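Local coordinates for protein alcohol dehydrogenase, zinc-containing (Thermotoga maritima, PDB 3IP1) that catalyses the NAD(+)-dependent oxidation of scyllo-inosose to 3-dehydro-scyllo-inosose, probably as a step in myo-inositol breakdown, at residues 97-102 / 151-156; 191-196 / 389-394. All coordinates share one frame; numbering follows the deposited sequence.

Contact 1: 97-102 / 151-156; sequences HEFSGV and NELGFN. With CD (cadmium ion), chain F.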
loop_
_atom_site.group_PDB
_atom_site.type_symbol
_atom_site.label_atom_id
_atom_site.label_comp_id
_atom_site.label_asym_id
_atom_site.label_seq_id
_atom_site.Cartn_x
_atom_site.Cartn_y
_atom_site.Cartn_z
ATOM N N HIS A 97 29.049 14.844 8.754
ATOM C CA HIS A 97 28.295 13.639 8.384
ATOM C C HIS A 97 27.645 13.710 6.996
ATOM O O HIS A 97 26.951 12.785 6.586
ATOM C CB HIS A 97 27.259 13.303 9.459
ATOM C CG HIS A 97 26.203 14.341 9.610
ATOM N ND1 HIS A 97 26.269 15.331 10.559
ATOM C CD2 HIS A 97 25.062 14.562 8.913
ATOM C CE1 HIS A 97 25.209 16.116 10.450
ATOM N NE2 HIS A 97 24.467 15.678 9.451
ATOM N N GLU A 98 27.878 14.798 6.273
ATOM C CA GLU A 98 27.347 14.947 4.923
ATOM C C GLU A 98 28.504 14.909 3.939
ATOM O O GLU A 98 28.959 15.950 3.458
ATOM C CB GLU A 98 26.597 16.270 4.782
ATOM C CG GLU A 98 25.374 16.402 5.653
ATOM C CD GLU A 98 24.725 17.774 5.541
ATOM O OE1 GLU A 98 25.240 18.629 4.785
ATOM O OE2 GLU A 98 23.706 18.004 6.210
ATOM N N PHE A 99 28.977 13.717 3.610
ATOM C CA PHE A 99 30.292 13.632 2.989
ATOM C C PHE A 99 30.422 12.637 1.850
ATOM O O PHE A 99 29.606 11.721 1.708
ATOM C CB PHE A 99 31.340 13.312 4.054
ATOM C CG PHE A 99 31.462 11.840 4.359
ATOM C CD1 PHE A 99 30.533 11.210 5.175
ATOM C CD2 PHE A 99 32.515 11.098 3.832
ATOM C CE1 PHE A 99 30.644 9.847 5.466
ATOM C CE2 PHE A 99 32.647 9.742 4.106
ATOM C CZ PHE A 99 31.705 9.103 4.925
ATOM N N SER A 100 31.499 12.817 1.080
ATOM C CA SER A 100 31.939 11.867 0.066
ATOM C C SER A 100 33.483 11.844 0.017
ATOM O O SER A 100 34.166 12.691 0.627
ATOM C CB SER A 100 31.402 12.262 -1.293
ATOM O OG SER A 100 31.915 13.550 -1.604
ATOM N N GLY A 101 34.030 10.865 -0.697
ATOM C CA GLY A 101 35.470 10.699 -0.768
ATOM C C GLY A 101 35.825 9.447 -1.538
ATOM O O GLY A 101 34.991 8.895 -2.252
ATOM N N VAL A 102 37.071 9.004 -1.424
ATOM C CA VAL A 102 37.492 7.814 -2.155
ATOM C C VAL A 102 38.012 6.752 -1.185
ATOM O O VAL A 102 38.658 7.076 -0.173
ATOM C CB VAL A 102 38.510 8.145 -3.301
ATOM C CG1 VAL A 102 37.955 9.230 -4.215
ATOM C CG2 VAL A 102 39.838 8.583 -2.750
ATOM N N ASN A 151 24.180 4.322 16.584
ATOM C CA ASN A 151 25.206 5.353 16.756
ATOM C C ASN A 151 25.081 6.339 15.608
ATOM O O ASN A 151 24.370 6.076 14.628
ATOM C CB ASN A 151 26.607 4.733 16.761
ATOM C CG ASN A 151 26.864 3.921 18.004
ATOM O OD1 ASN A 151 27.135 4.480 19.055
ATOM N ND2 ASN A 151 26.744 2.595 17.901
ATOM N N GLU A 152 25.774 7.470 15.710
ATOM C CA GLU A 152 25.626 8.519 14.724
ATOM C C GLU A 152 26.948 9.168 14.371
ATOM O O GLU A 152 27.658 9.721 15.231
ATOM C CB GLU A 152 24.593 9.564 15.173
ATOM C CG GLU A 152 23.163 9.158 14.832
ATOM C CD GLU A 152 22.141 10.182 15.220
ATOM O OE1 GLU A 152 21.757 11.010 14.366
ATOM O OE2 GLU A 152 21.719 10.169 16.394
ATOM N N LEU A 153 27.265 9.076 13.086
ATOM C CA LEU A 153 28.474 9.630 12.527
ATOM C C LEU A 153 28.488 11.150 12.703
ATOM O O LEU A 153 27.549 11.824 12.297
ATOM C CB LEU A 153 28.532 9.291 11.037
ATOM C CG LEU A 153 29.864 9.586 10.370
ATOM C CD1 LEU A 153 30.882 8.505 10.749
ATOM C CD2 LEU A 153 29.641 9.663 8.876
ATOM N N GLY A 154 29.565 11.674 13.285
ATOM C CA GLY A 154 29.672 13.112 13.547
ATOM C C GLY A 154 28.860 13.608 14.730
ATOM O O GLY A 154 28.687 14.815 14.893
ATOM N N PHE A 155 28.376 12.682 15.559
ATOM C CA PHE A 155 27.646 12.994 16.792
ATOM C C PHE A 155 28.250 12.288 18.004
ATOM O O PHE A 155 28.547 12.925 19.033
ATOM C CB PHE A 155 26.165 12.641 16.652
ATOM C CG PHE A 155 25.418 13.565 15.711
ATOM C CD1 PHE A 155 25.454 13.356 14.333
ATOM C CD2 PHE A 155 24.719 14.660 16.205
ATOM C CE1 PHE A 155 24.782 14.230 13.452
ATOM C CE2 PHE A 155 24.028 15.531 15.344
ATOM C CZ PHE A 155 24.066 15.300 13.957
ATOM N N ASN A 156 28.434 10.977 17.886
ATOM C CA ASN A 156 29.174 10.225 18.886
ATOM C C ASN A 156 30.180 9.243 18.273
ATOM O O ASN A 156 30.841 8.519 18.990
ATOM C CB ASN A 156 28.210 9.518 19.835
ATOM C CG ASN A 156 27.514 8.323 19.193
ATOM O OD1 ASN A 156 26.940 8.424 18.101
ATOM N ND2 ASN A 156 27.553 7.189 19.876
HETATM CD CD CD F . 22.639 16.318 7.822
HETATM O O HOH W 1 28.337 16.003 12.391
HETATM O O HOH W 2 20.488 16.623 6.906
#
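ND1 of H97 donates its hydrogen to water 1 at 2.8 Å, and this water in turn donates to the backbone O of G154, so the two segments are bridged by solvent. Histidine suits the place because its other nitrogen, NE2, binds the cadmium at 2.5 Å; water and metal both lie in the ring plane, at its edge, and together fix its rotation. E98 OE2 binds the same ion at 2.6 Å. With E195, both are ligands of zinc site 1, occupied here by cadmium. H97 CB approaches the backbone O of L153 to 3.2 Å, beside G154, whose positive phi glycine accepts readily. F155 flanks the imidazole obliquely, its plane at 38° to it, with F155 CE1 3.4 Å from H97 ND1. Replacing F155 by alanine is likely to strip the imidazole of this apolar flank and open a gap beside S70 and M74. Further along, L153 CD2 touches F99 CE1 at 3.6 Å, the two side chains crossing nearly at right angles. F99 also packs on I60 and C65 of strand 57-66 and V165 of strand 164-168, L153 on V167 of that latter strand, and F155 on helix 69-75, whose S70 probably serves in a charge relay.

Contact 2: 191-196 / 389-394; sequences GSLVEP and LVKVTM. With CD (cadmium ion), chain F.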
loop_
_atom_site.group_PDB
_atom_site.type_symbol
_atom_site.label_atom_id
_atom_site.label_comp_id
_atom_site.label_asym_id
_atom_site.label_seq_id
_atom_site.Cartn_x
_atom_site.Cartn_y
_atom_site.Cartn_z
ATOM N N GLY A 191 28.012 14.164 -4.201
ATOM C CA GLY A 191 28.072 13.095 -3.181
ATOM C C GLY A 191 27.855 13.570 -1.759
ATOM O O GLY A 191 27.190 12.888 -0.975
ATOM N N SER A 192 28.404 14.748 -1.423
ATOM C CA SER A 192 28.274 15.316 -0.074
ATOM C C SER A 192 26.821 15.715 0.239
ATOM O O SER A 192 26.439 15.887 1.412
ATOM C CB SER A 192 29.238 16.518 0.103
ATOM O OG SER A 192 28.784 17.680 -0.610
ATOM N N LEU A 193 26.008 15.830 -0.808
ATOM C CA LEU A 193 24.619 16.219 -0.675
ATOM C C LEU A 193 23.636 15.034 -0.673
ATOM O O LEU A 193 22.428 15.249 -0.655
ATOM C CB LEU A 193 24.264 17.206 -1.799
ATOM C CG LEU A 193 24.880 18.600 -1.631
ATOM C CD1 LEU A 193 25.009 19.361 -2.956
ATOM C CD2 LEU A 193 24.094 19.429 -0.633
ATOM N N VAL A 194 24.137 13.796 -0.714
ATOM C CA VAL A 194 23.229 12.636 -0.787
ATOM C C VAL A 194 22.473 12.447 0.535
ATOM O O VAL A 194 21.263 12.176 0.551
ATOM C CB VAL A 194 23.968 11.328 -1.178
ATOM C CG1 VAL A 194 23.026 10.089 -1.029
ATOM C CG2 VAL A 194 24.528 11.443 -2.597
ATOM N N GLU A 195 23.187 12.608 1.640
ATOM C CA GLU A 195 22.579 12.456 2.957
ATOM C C GLU A 195 21.400 13.422 3.199
ATOM O O GLU A 195 20.288 12.966 3.471
ATOM C CB GLU A 195 23.650 12.518 4.065
ATOM C CG GLU A 195 23.189 12.073 5.456
ATOM C CD GLU A 195 22.588 13.186 6.300
ATOM O OE1 GLU A 195 22.708 14.372 5.947
ATOM O OE2 GLU A 195 21.979 12.873 7.347
ATOM N N PRO A 196 21.620 14.749 3.101
ATOM C CA PRO A 196 20.434 15.613 3.306
ATOM C C PRO A 196 19.342 15.409 2.236
ATOM O O PRO A 196 18.150 15.606 2.518
ATOM C CB PRO A 196 21.007 17.039 3.226
ATOM C CG PRO A 196 22.336 16.898 2.503
ATOM C CD PRO A 196 22.859 15.543 2.930
ATOM N N LEU A 389 24.080 32.289 3.728
ATOM C CA LEU A 389 24.708 31.011 3.403
ATOM C C LEU A 389 23.734 29.827 3.544
ATOM O O LEU A 389 23.405 29.418 4.659
ATOM C CB LEU A 389 25.955 30.804 4.276
ATOM C CG LEU A 389 27.001 31.925 4.250
ATOM C CD1 LEU A 389 27.964 31.804 5.440
ATOM C CD2 LEU A 389 27.765 32.009 2.923
ATOM N N VAL A 390 23.280 29.286 2.414
ATOM C CA VAL A 390 22.338 28.136 2.417
ATOM C C VAL A 390 23.037 26.840 2.841
ATOM O O VAL A 390 22.555 26.100 3.714
ATOM C CB VAL A 390 21.653 27.946 1.025
ATOM C CG1 VAL A 390 20.616 26.829 1.059
ATOM C CG2 VAL A 390 21.008 29.235 0.580
ATOM N N LYS A 391 24.175 26.577 2.204
ATOM C CA LYS A 391 24.970 25.404 2.481
ATOM C C LYS A 391 26.427 25.741 2.236
ATOM O O LYS A 391 26.793 26.275 1.178
ATOM C CB LYS A 391 24.513 24.223 1.606
ATOM C CG LYS A 391 25.444 22.990 1.575
ATOM C CD LYS A 391 25.460 22.197 2.881
ATOM C CE LYS A 391 24.078 21.634 3.184
ATOM N NZ LYS A 391 24.050 20.993 4.519
ATOM N N VAL A 392 27.244 25.403 3.237
ATOM C CA VAL A 392 28.688 25.596 3.214
ATOM C C VAL A 392 29.314 24.224 3.270
ATOM O O VAL A 392 28.941 23.414 4.104
ATOM C CB VAL A 392 29.164 26.438 4.430
ATOM C CG1 VAL A 392 30.698 26.404 4.581
ATOM C CG2 VAL A 392 28.672 27.878 4.291
ATOM N N THR A 393 30.273 23.977 2.377
ATOM C CA THR A 393 30.855 22.643 2.215
ATOM C C THR A 393 32.383 22.653 2.264
ATOM O O THR A 393 33.028 23.371 1.492
ATOM C CB THR A 393 30.411 22.038 0.847
ATOM O OG1 THR A 393 28.981 22.099 0.743
ATOM C CG2 THR A 393 30.880 20.607 0.686
HETATM N N MSE A 394 32.948 21.821 3.146
HETATM C CA MSE A 394 34.380 21.544 3.138
HETATM C C MSE A 394 34.794 20.835 1.850
HETATM O O MSE A 394 34.198 19.843 1.463
HETATM C CB MSE A 394 34.777 20.676 4.321
HETATM C CG MSE A 394 36.276 20.659 4.539
HETATM SE SE MSE A 394 36.844 19.210 5.698
HETATM C CE MSE A 394 36.753 17.752 4.426
HETATM CD CD CD F . 22.639 16.318 7.822
HETATM O O HOH W 3 27.539 19.765 0.562
HETATM O O HOH W 2 20.488 16.623 6.906
#
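K391 and L193 meet through aliphatic parts alone: L193 CD2 lies 4.4 Å from K391 CG, a loose contact in which the leucine lies beside the start of the lysine side chain. Lysine suits this place because its long methylene stem can lie beside apolar neighbours while its ammonium group goes elsewhere. CG starts out anti to the backbone N (chi1 168°), then the chain bends at chi2 and again at chi3, carrying NZ to a salt bridge with E98 OE1 and a hydrogen bond to the backbone O of I67. L193, on the turn between helices 185-192 and 194-207, also packs against I366 and I367, as befits a branched apolar residue in a buried joint.

T393, one residue beyond V392 on strand 392-395, faces S192 with two unlike branches. Its methyl CG2, anti to the backbone N, comes within 3.8 Å of S192 OG, while the hydroxyl OG1 lies 2.7 Å from water 3. That water donates to S192 OG, also at 2.7 Å, and S192 OG is further hydrogen-bonded to L189 O in its own helix. A small hydroxyl residue is thus useful at both ends: the water between these buried side chains has a polar partner on helix and strand alike. The side chains of S192 and T393 both touch A64 of strand 57-66.

Within 191-196, E195 OE1 binds the cadmium at 2.7 Å, whereas E195 OE2 stays 3.5 Å from it, so one oxygen does the binding. H97, E98 and water 2 complete the cadmium's ligands; the same three residues, with C68, are the ligands of zinc site 1. K391 NZ, 6.9 Å from E195 OE1, makes no direct pair with it, but its positive charge would probably offset part of the negative charge that two carboxylates bring to the metal.

Overall arrangement
Neither contact encloses the other: from the N terminus, contact 1 closes its loop before contact 2 opens. Contact 1 spans 48 residues, among them the four cysteines of the second metal site, and stays inside the GroES-like domain. Contact 2 bridges 192 residues, a stretch that includes the parallel six-stranded sheet of the Rossmann-type coenzyme domain, and so brings the end of the chain back to helices 185-192 and 194-207, which come before strand 216-220. Strands 98-106 and 392-395 both pair antiparallel with strand 57-66, so both contacts reach the same sheet. They are joined directly by the E98–K391 pair and by the cadmium, whose ligands come from both.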